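PDB 6B9R: hydroxyethylphosphonate dioxygenase from Streptomyces albus, which uses iron and dioxygen to cleave the carbon–carbon bond of 2-hydroxyethylphosphonate, giving hydroxymethylphosphonate and formate. Local coordinates for the interface of chains A and B. Numbering follows the deposited sequence. Chains: chain A/B, Hydroxyethylphosphonate dioxygenase.

Contact 1: the interface of chains A and B. Residues chain A 330, 345, 358-359, 361, 363, 416, 418; chain B 247-250.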
loop_
_atom_site.group_PDB
_atom_site.type_symbol
_atom_site.label_atom_id
_atom_site.label_comp_id
_atom_site.label_asym_id
_atom_site.label_seq_id
_atom_site.Cartn_x
_atom_site.Cartn_y
_atom_site.Cartn_z
ATOM N N PHE A 330 -14.627 10.108 -25.604
ATOM C CA PHE A 330 -14.653 9.929 -24.161
ATOM C C PHE A 330 -15.394 11.077 -23.496
ATOM O O PHE A 330 -15.295 12.225 -23.939
ATOM C CB PHE A 330 -13.244 9.860 -23.577
ATOM C CG PHE A 330 -12.402 8.728 -24.093
ATOM C CD1 PHE A 330 -12.807 7.406 -23.957
ATOM C CD2 PHE A 330 -11.165 8.985 -24.659
ATOM C CE1 PHE A 330 -11.993 6.362 -24.412
ATOM C CE2 PHE A 330 -10.355 7.948 -25.110
ATOM C CZ PHE A 330 -10.777 6.638 -24.990
ATOM N N LEU A 345 -15.064 6.991 -17.147
ATOM C CA LEU A 345 -15.341 7.451 -18.500
ATOM C C LEU A 345 -16.595 6.814 -19.071
ATOM O O LEU A 345 -16.844 5.621 -18.883
ATOM C CB LEU A 345 -14.180 7.137 -19.449
ATOM C CG LEU A 345 -12.845 7.799 -19.114
ATOM C CD1 LEU A 345 -11.716 7.148 -19.923
ATOM C CD2 LEU A 345 -12.916 9.283 -19.389
ATOM N N LEU A 358 -5.877 0.809 -27.046
ATOM C CA LEU A 358 -5.726 1.784 -25.977
ATOM C C LEU A 358 -4.370 1.606 -25.300
ATOM O O LEU A 358 -3.904 0.474 -25.140
ATOM C CB LEU A 358 -6.847 1.630 -24.948
ATOM C CG LEU A 358 -8.220 2.055 -25.470
ATOM C CD1 LEU A 358 -9.280 1.901 -24.397
ATOM C CD2 LEU A 358 -8.116 3.502 -25.916
ATOM N N PRO A 359 -3.716 2.697 -24.912
ATOM C CA PRO A 359 -2.436 2.581 -24.201
ATOM C C PRO A 359 -2.609 1.770 -22.932
ATOM O O PRO A 359 -3.596 1.951 -22.201
ATOM C CB PRO A 359 -2.066 4.041 -23.881
ATOM C CG PRO A 359 -2.835 4.856 -24.867
ATOM C CD PRO A 359 -4.115 4.098 -25.120
ATOM N N THR A 361 -2.378 0.829 -19.169
ATOM C CA THR A 361 -2.344 1.626 -17.960
ATOM C C THR A 361 -1.988 0.727 -16.785
ATOM O O THR A 361 -2.207 -0.489 -16.811
ATOM C CB THR A 361 -3.686 2.340 -17.698
ATOM O OG1 THR A 361 -3.627 3.021 -16.439
ATOM C CG2 THR A 361 -4.853 1.344 -17.671
ATOM N N GLN A 363 -3.633 0.891 -14.166
ATOM C CA GLN A 363 -4.887 0.725 -13.448
ATOM C C GLN A 363 -5.545 -0.601 -13.798
ATOM O O GLN A 363 -5.400 -1.105 -14.911
ATOM C CB GLN A 363 -5.859 1.857 -13.804
ATOM C CG GLN A 363 -5.370 3.240 -13.433
ATOM C CD GLN A 363 -5.997 4.285 -14.318
ATOM O OE1 GLN A 363 -5.837 4.256 -15.543
ATOM N NE2 GLN A 363 -6.743 5.193 -13.713
ATOM N N MET A 416 -16.624 2.819 -18.339
ATOM C CA MET A 416 -15.283 2.374 -17.966
ATOM C C MET A 416 -14.896 2.990 -16.629
ATOM O O MET A 416 -14.947 4.217 -16.461
ATOM C CB MET A 416 -14.250 2.746 -19.048
ATOM C CG MET A 416 -12.776 2.566 -18.651
ATOM S SD MET A 416 -11.639 3.198 -19.927
ATOM C CE MET A 416 -11.622 1.856 -21.103
ATOM N N ARG A 418 -11.597 2.813 -14.064
ATOM C CA ARG A 418 -10.215 2.401 -13.886
ATOM C C ARG A 418 -9.781 2.839 -12.498
ATOM O O ARG A 418 -10.041 3.978 -12.102
ATOM C CB ARG A 418 -9.315 3.037 -14.947
ATOM C CG ARG A 418 -9.971 3.159 -16.310
ATOM C CD ARG A 418 -9.104 3.983 -17.243
ATOM N NE ARG A 418 -8.612 3.183 -18.355
ATOM C CZ ARG A 418 -7.539 3.499 -19.074
ATOM N NH1 ARG A 418 -6.828 4.584 -18.775
ATOM N NH2 ARG A 418 -7.173 2.723 -20.086
ATOM N N ALA B 247 -1.717 8.270 -19.688
ATOM C CA ALA B 247 -2.317 7.004 -20.092
ATOM C C ALA B 247 -3.484 6.634 -19.188
ATOM O O ALA B 247 -4.477 6.055 -19.656
ATOM C CB ALA B 247 -1.261 5.891 -20.085
ATOM N N ALA B 248 -3.387 6.962 -17.898
ATOM C CA ALA B 248 -4.490 6.692 -16.983
ATOM C C ALA B 248 -5.716 7.538 -17.317
ATOM O O ALA B 248 -6.851 7.099 -17.097
ATOM C CB ALA B 248 -4.055 6.944 -15.540
ATOM N N ARG B 249 -5.506 8.747 -17.835
ATOM C CA ARG B 249 -6.615 9.639 -18.164
ATOM C C ARG B 249 -7.065 9.529 -19.613
ATOM O O ARG B 249 -8.089 10.121 -19.971
ATOM C CB ARG B 249 -6.229 11.092 -17.877
ATOM C CG ARG B 249 -6.073 11.413 -16.394
ATOM C CD ARG B 249 -7.375 11.179 -15.657
ATOM N NE ARG B 249 -7.300 11.784 -14.341
ATOM C CZ ARG B 249 -7.105 11.108 -13.219
ATOM N NH1 ARG B 249 -7.001 9.783 -13.248
ATOM N NH2 ARG B 249 -7.028 11.761 -12.070
ATOM N N LEU B 250 -6.330 8.791 -20.444
ATOM C CA LEU B 250 -6.613 8.675 -21.872
ATOM C C LEU B 250 -6.590 10.039 -22.554
ATOM O O LEU B 250 -7.349 10.299 -23.492
ATOM C CB LEU B 250 -7.934 7.931 -22.117
ATOM C CG LEU B 250 -7.719 6.408 -22.006
ATOM C CD1 LEU B 250 -9.003 5.597 -21.813
ATOM C CD2 LEU B 250 -6.990 5.919 -23.232
HETATM O O HOH W 1 -5.101 3.985 -21.480
#
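A bend at chi3 (115°) turns the guanidinium of A:Arg418 towards the end of B helix 238-249, while B:Leu250, its CG anti to its own carbonyl carbon (chi1 -81°), lays CD1 over the centre of that guanidinium. The helix belongs to the Cro/C1-type helix-turn-helix region of chain B; the strands facing it belong to a cupin-like beta-barrel of chain A. NH1 of A:Arg418 is shared between two backbone carbonyls, 2.9 Å from B:Ala247 O and 3.0 Å from B:Ala248 O. The first bond uses an in-plane lone pair, whereas the second reaches its oxygen from 57° above the carbonyl plane. An arginine suits this helix end, whose partial negative charge would probably favour a cation. NH2 of A:Arg418 lies 2.8 Å from the oxygen of water 1, which also bridges A:Pro359 O and B:Ala247 O. B:Leu250 CD1 sits 3.7 Å from A:Arg418 CZ, and A:Thr361 CG2 lies over the rim of the opposite face. An alanine in place of A:Arg418 would probably leave B:Ala248 O and B:Ala247 O without the guanidinium donor, the latter keeping water 1, and uncover B:Leu250 CD1 on one side. The leucine's branches divide the work: CD1 is 3.7 Å from A:Leu345 CD1 and also meets A:Phe330 and A:Met416, whereas CD2 is 3.8 Å from A:Leu358 CD2. The small B:Ala248 lets A:Gln363 approach, CD to CB 3.5 Å; A:Thr361 OG1 steadies A:Gln363 by donating to OE1 and accepting from its backbone N.

Contact 2: the interface of chains A and B. Residues chain A 101-103, 111, 146-148; chain B 449-450.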
loop_
_atom_site.group_PDB
_atom_site.type_symbol
_atom_site.label_atom_id
_atom_site.label_comp_id
_atom_site.label_asym_id
_atom_site.label_seq_id
_atom_site.Cartn_x
_atom_site.Cartn_y
_atom_site.Cartn_z
ATOM N N ILE A 101 -33.949 -6.764 -2.109
ATOM C CA ILE A 101 -33.944 -6.435 -0.692
ATOM C C ILE A 101 -35.061 -5.441 -0.426
ATOM O O ILE A 101 -35.208 -4.448 -1.150
ATOM C CB ILE A 101 -32.581 -5.883 -0.235
ATOM C CG1 ILE A 101 -31.511 -6.967 -0.391
ATOM C CG2 ILE A 101 -32.658 -5.405 1.212
ATOM C CD1 ILE A 101 -30.192 -6.643 0.278
ATOM N N GLU A 102 -35.859 -5.729 0.597
ATOM C CA GLU A 102 -36.961 -4.875 0.993
ATOM C C GLU A 102 -36.500 -3.919 2.078
ATOM O O GLU A 102 -35.667 -4.267 2.920
ATOM C CB GLU A 102 -38.137 -5.710 1.502
ATOM C CG GLU A 102 -38.546 -6.832 0.570
ATOM C CD GLU A 102 -39.982 -7.270 0.795
ATOM O OE1 GLU A 102 -40.577 -7.859 -0.133
ATOM O OE2 GLU A 102 -40.517 -7.016 1.895
ATOM N N ARG A 103 -37.031 -2.705 2.040
ATOM C CA ARG A 103 -36.794 -1.707 3.067
ATOM C C ARG A 103 -38.080 -0.935 3.277
ATOM O O ARG A 103 -38.755 -0.564 2.311
ATOM C CB ARG A 103 -35.676 -0.729 2.684
ATOM C CG ARG A 103 -34.291 -1.332 2.535
ATOM C CD ARG A 103 -33.300 -0.226 2.220
ATOM N NE ARG A 103 -31.956 -0.717 1.919
ATOM C CZ ARG A 103 -30.934 0.080 1.631
ATOM N NH1 ARG A 103 -31.119 1.398 1.604
ATOM N NH2 ARG A 103 -29.734 -0.433 1.370
ATOM N N TYR A 111 -30.387 -6.045 -6.729
ATOM C CA TYR A 111 -28.948 -6.060 -6.963
ATOM C C TYR A 111 -28.572 -7.169 -7.937
ATOM O O TYR A 111 -29.125 -8.271 -7.881
ATOM C CB TYR A 111 -28.162 -6.303 -5.673
ATOM C CG TYR A 111 -28.335 -5.323 -4.542
ATOM C CD1 TYR A 111 -29.368 -5.472 -3.625
ATOM C CD2 TYR A 111 -27.430 -4.285 -4.351
ATOM C CE1 TYR A 111 -29.513 -4.600 -2.563
ATOM C CE2 TYR A 111 -27.568 -3.401 -3.290
ATOM C CZ TYR A 111 -28.613 -3.567 -2.401
ATOM O OH TYR A 111 -28.753 -2.705 -1.339
ATOM N N ASN A 146 -29.108 3.835 3.786
ATOM C CA ASN A 146 -28.162 2.875 4.328
ATOM C C ASN A 146 -27.365 3.544 5.446
ATOM O O ASN A 146 -27.573 4.713 5.784
ATOM C CB ASN A 146 -27.271 2.281 3.228
ATOM C CG ASN A 146 -26.275 3.283 2.630
ATOM O OD1 ASN A 146 -25.901 4.279 3.251
ATOM N ND2 ASN A 146 -25.828 2.998 1.410
ATOM N N LYS A 147 -26.442 2.791 6.033
ATOM C CA LYS A 147 -25.620 3.282 7.126
ATOM C C LYS A 147 -24.274 3.790 6.648
ATOM O O LYS A 147 -23.429 4.153 7.476
ATOM C CB LYS A 147 -25.425 2.171 8.159
ATOM C CG LYS A 147 -26.733 1.543 8.612
ATOM C CD LYS A 147 -26.496 0.443 9.646
ATOM C CE LYS A 147 -27.785 -0.272 10.026
ATOM N NZ LYS A 147 -27.491 -1.648 10.529
ATOM N N GLY A 148 -24.057 3.820 5.336
ATOM C CA GLY A 148 -22.740 4.074 4.799
ATOM C C GLY A 148 -21.907 2.808 4.859
ATOM O O GLY A 148 -22.161 1.925 5.683
ATOM N N TRP B 449 -24.990 -3.314 6.355
ATOM C CA TRP B 449 -24.792 -2.035 5.671
ATOM C C TRP B 449 -26.073 -1.213 5.563
ATOM O O TRP B 449 -25.993 -0.028 5.231
ATOM C CB TRP B 449 -24.171 -2.244 4.276
ATOM C CG TRP B 449 -25.113 -2.624 3.161
ATOM C CD1 TRP B 449 -25.694 -1.779 2.252
ATOM C CD2 TRP B 449 -25.545 -3.949 2.805
ATOM N NE1 TRP B 449 -26.482 -2.495 1.373
ATOM C CE2 TRP B 449 -26.406 -3.827 1.691
ATOM C CE3 TRP B 449 -25.299 -5.227 3.330
ATOM C CZ2 TRP B 449 -27.012 -4.931 1.091
ATOM C CZ3 TRP B 449 -25.916 -6.320 2.738
ATOM C CH2 TRP B 449 -26.758 -6.166 1.632
ATOM N N TYR B 450 -27.232 -1.794 5.865
ATOM C CA TYR B 450 -28.490 -1.055 5.850
ATOM C C TYR B 450 -29.341 -1.486 7.048
ATOM O O TYR B 450 -29.009 -2.457 7.730
ATOM C CB TYR B 450 -29.248 -1.290 4.539
ATOM C CG TYR B 450 -29.769 -2.700 4.410
ATOM C CD1 TYR B 450 -28.936 -3.736 3.998
ATOM C CD2 TYR B 450 -31.082 -3.002 4.733
ATOM C CE1 TYR B 450 -29.408 -5.034 3.897
ATOM C CE2 TYR B 450 -31.565 -4.296 4.636
ATOM C CZ TYR B 450 -30.722 -5.308 4.218
ATOM O OH TYR B 450 -31.204 -6.593 4.123
ATOM O OXT TYR B 450 -30.374 -0.890 7.370
#
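B:Tyr450, the C-terminal residue of its chain, lies across A:Arg103 and points its tip at A:Ile101, beside the iron-dependent dioxygenase pocket of chain A, to which A:Arg103, A:Tyr111 and A:Asn146 contribute. CB of the tyrosine lies 3.3 Å from A:Arg103 NH2; from there CG, between the backbone N and the carbonyl carbon (chi1 69°), swings the ring along the arginine and towards A:Ile101. CD2 is 3.7 Å from A:Arg103 NE. Ring and guanidinium planes differ by 13° but are offset, the guanidinium running along the CB–CD2 side of the tyrosine, where a flat aromatic suits an extended arginine. On the other branch, CD1 sits 3.4 Å above the ring plane of B:Trp449, and CE1 approaches A:Ile101 CD1. CE2 and CZ then reach the isoleucine's other methyl, CG2, with CZ 3.6 Å from it, and the phenol OH ends beside this same methyl. A beta-branched residue suits the place because its second branch is used too: A:Ile101 CD1 touches B:Trp449 CZ2 at 3.7 Å, tip to tip. The indole presents its edge to A:Tyr111, whose OH lies in the ring plane, 3.5 Å from B:Trp449 NE1. The backbone holds the tail through A:Lys147 N, which donates to B:Trp449 O at 3.0 Å, nearly straight (175° at H); the side-chain NZ adds a weak bond to B:Tyr450 O. Next to it A:Gly148 N donates to A:Asn146 OD1 at 2.8 Å from above the amide plane.

The C-alpha centres of contact 1 and contact 2 are about 32 Å apart, and the two have no residue or secondary-structure element in common. Chain A offers strands 328-332, 343-349 and 412-419 and loop residues between A:Leu358 and A:Gln363 in contact 1, but strands 99-103 and 106-113 and the loop 146-148 in contact 2. Chain B supplies the end of helix 238-249 to one and its extreme C-terminus to the other, thus gripping chain A at well-separated points. Two-fold symmetry repeats both contacts with the chains exchanged. Contact 2 includes residues of the substrate pocket, so dimerisation, if it persists in solution, may help shape the active site.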